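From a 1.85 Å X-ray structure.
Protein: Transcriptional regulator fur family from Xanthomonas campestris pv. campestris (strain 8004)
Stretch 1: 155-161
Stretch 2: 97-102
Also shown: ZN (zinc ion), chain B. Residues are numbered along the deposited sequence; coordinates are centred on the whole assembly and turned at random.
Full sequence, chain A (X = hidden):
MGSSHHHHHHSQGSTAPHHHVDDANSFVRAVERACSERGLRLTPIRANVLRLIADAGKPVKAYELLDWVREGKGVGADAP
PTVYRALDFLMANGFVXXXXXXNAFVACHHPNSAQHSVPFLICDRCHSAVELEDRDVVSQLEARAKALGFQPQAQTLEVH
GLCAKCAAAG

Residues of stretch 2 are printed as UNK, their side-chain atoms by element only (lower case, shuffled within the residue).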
# COMPACT_ATOMS: atom_id res chain seq x y z
N GLN A 155 -0.35 -9.49 -2.75
CA GLN A 155 -1.22 -8.32 -2.80
C GLN A 155 -1.16 -7.45 -1.56
O GLN A 155 -1.20 -7.97 -0.44
CB GLN A 155 -2.68 -8.82 -2.96
CG GLN A 155 -2.84 -9.75 -4.20
CD GLN A 155 -4.29 -10.20 -4.36
OE1 GLN A 155 -5.18 -9.62 -3.75
NE2 GLN A 155 -4.53 -11.23 -5.16
N THR A 156 -1.20 -6.12 -1.76
CA THR A 156 -1.26 -5.15 -0.68
C THR A 156 -2.70 -4.69 -0.61
O THR A 156 -3.18 -4.08 -1.57
CB THR A 156 -0.35 -3.94 -0.96
OG1 THR A 156 0.99 -4.38 -0.99
CG2 THR A 156 -0.52 -2.89 0.17
N LEU A 157 -3.39 -5.00 0.50
CA LEU A 157 -4.80 -4.73 0.67
C LEU A 157 -4.92 -4.03 2.01
O LEU A 157 -4.80 -4.63 3.09
CB LEU A 157 -5.67 -6.01 0.61
CG LEU A 157 -5.30 -6.93 -0.59
CD1 LEU A 157 -5.85 -8.32 -0.25
CD2 LEU A 157 -5.88 -6.36 -1.87
N GLU A 158 -5.15 -2.73 1.98
CA GLU A 158 -5.21 -1.99 3.24
C GLU A 158 -6.43 -1.09 3.19
O GLU A 158 -6.52 -0.19 2.36
CB GLU A 158 -3.92 -1.23 3.44
CG GLU A 158 -2.68 -2.19 3.41
CD GLU A 158 -1.30 -1.51 3.58
OE1 GLU A 158 -1.20 -0.28 3.57
OE2 GLU A 158 -0.31 -2.25 3.69
N VAL A 159 -7.35 -1.29 4.10
CA VAL A 159 -8.57 -0.50 4.11
C VAL A 159 -8.38 0.63 5.11
O VAL A 159 -8.08 0.37 6.29
CB VAL A 159 -9.78 -1.38 4.45
CG1 VAL A 159 -11.05 -0.54 4.54
CG2 VAL A 159 -9.92 -2.48 3.38
N HIS A 160 -8.61 1.87 4.67
CA HIS A 160 -8.50 3.03 5.54
C HIS A 160 -9.87 3.55 6.00
O HIS A 160 -10.91 3.25 5.41
CB HIS A 160 -7.75 4.17 4.86
CG HIS A 160 -6.50 3.71 4.17
ND1 HIS A 160 -5.30 3.51 4.83
CD2 HIS A 160 -6.27 3.43 2.85
CE1 HIS A 160 -4.39 3.11 3.95
NE2 HIS A 160 -4.96 3.03 2.75
N GLY A 161 -9.83 4.36 7.04
CA GLY A 161 -11.04 4.89 7.65
C GLY A 161 -10.83 4.95 9.16
O GLY A 161 -9.68 5.11 9.65
N UNK A 97 4.16 -8.63 9.02
CA UNK A 97 3.70 -8.00 7.80
C UNK A 97 4.20 -6.57 7.80
O UNK A 97 4.14 -5.89 8.83
n UNK A 97 0.54 -11.27 7.97
c UNK A 97 0.91 -11.24 6.70
c UNK A 97 2.16 -7.98 7.69
n UNK A 97 1.49 -10.08 6.46
c UNK A 97 0.95 -10.11 8.58
c UNK A 97 1.55 -9.35 7.63
N UNK A 98 4.64 -6.11 6.64
CA UNK A 98 4.91 -4.70 6.46
C UNK A 98 3.67 -4.06 5.88
O UNK A 98 3.19 -4.49 4.82
c UNK A 98 7.71 -1.17 4.04
c UNK A 98 7.58 -2.67 4.43
n UNK A 98 8.93 -0.96 3.15
c UNK A 98 6.10 -4.45 5.53
c UNK A 98 6.48 -2.90 5.49
N UNK A 99 3.14 -3.07 6.58
CA UNK A 99 1.99 -2.28 6.09
C UNK A 99 2.51 -1.16 5.21
O UNK A 99 3.14 -0.22 5.70
c UNK A 99 -0.00 -2.32 9.39
c UNK A 99 0.68 -2.87 8.15
c UNK A 99 1.22 -1.72 7.27
c UNK A 99 -0.25 -3.83 7.31
N UNK A 100 2.22 -1.23 3.92
CA UNK A 100 2.84 -0.27 3.00
C UNK A 100 2.32 1.13 3.17
O UNK A 100 3.07 2.07 2.90
o UNK A 100 5.18 -1.02 0.91
c UNK A 100 3.12 -2.08 1.32
o UNK A 100 5.20 -3.21 1.05
c UNK A 100 4.61 -2.10 1.08
c UNK A 100 2.63 -0.71 1.56
N UNK A 101 1.05 1.31 3.56
CA UNK A 101 0.57 2.69 3.59
C UNK A 101 1.01 3.47 4.84
O UNK A 101 0.86 4.70 4.86
c UNK A 101 -0.96 2.76 3.46
o UNK A 101 -1.58 2.15 4.55
N UNK A 102 1.51 2.80 5.88
CA UNK A 102 2.04 3.52 7.04
C UNK A 102 3.50 3.22 7.29
O UNK A 102 4.06 3.73 8.26
c UNK A 102 1.23 3.25 8.33
c UNK A 102 -0.14 3.91 8.26
c UNK A 102 1.14 1.75 8.61
ZN ZN B . -0.62 -12.77 8.66

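Position 97 carries six side-chain atoms: one carbon, then a five-membered ring of three carbons and two nitrogens. One ring nitrogen lies 2.0 Å from the ZN atom, and nothing of stretch 1 is within reach. An imidazole on a metal is histidine, and His 97 binds through NE2, with three further ligand atoms coming from elsewhere in the structure.

Position 98 has four carbons in a row ending in a nitrogen, every torsion near 180°. Its CA-to-CB bond points sideways, and the chain's end leads away from stretch 1. This is lysine; Lys 98 is exposed and spends almost none of its surface here.

Position 99 holds four carbons forked at the second. Its CB sits 3.9 Å from Glu 158 OE2, while its CA is closer to that same oxygen, at 3.3 Å. The forked aliphatic chain is leucine, and Leu 99 meets the carboxylate mainly along its backbone.

Position 100 shows three carbons, the third bearing two oxygens. CB points toward stretch 1, yet the end leads away, and the middle carbon lies 3.9 Å from Thr 156 OG1. The residue is glutamate. The carboxylate of Glu 100 is therefore not what binds Glu 158; its backbone N is, donating to Glu 158 OE2 at 2.7 Å.

Position 101 has just one carbon and one oxygen. The oxygen is 2.6 Å from Glu 158 OE1 and 3.0 Å from His 160 CE1, lying at the edge of that ring, near its plane. This is serine, in the p rotamer, and Ser 101 OG donates a hydrogen bond to Glu 158 OE1.

Position 102 carries one carbon bearing two more, a small branched set that does not touch stretch 1. It is valine. The backbone N of Val 102 makes a weak hydrogen bond to Leu 99 O at 3.4 Å, closing the turn that follows the strand.

The rule to read here is a carboxylate received by a turn. No backbone-to-backbone hydrogen bond joins the stretches; instead Glu 158, extended from its strand and buried, presents both oxygens to successive amides. OE2 takes Glu 100 N, while Ser 101 N donates to Glu 158 OE1 at 2.8 Å, together with the serine hydroxyl. Three donors thus satisfy one buried acid, and two of them are main-chain groups that depend on the turn's shape. The short serine side chain adds the third donor, its OG also lying against the edge of the His 160 ring.

Stretch 2, residues 97-102: HKLESV
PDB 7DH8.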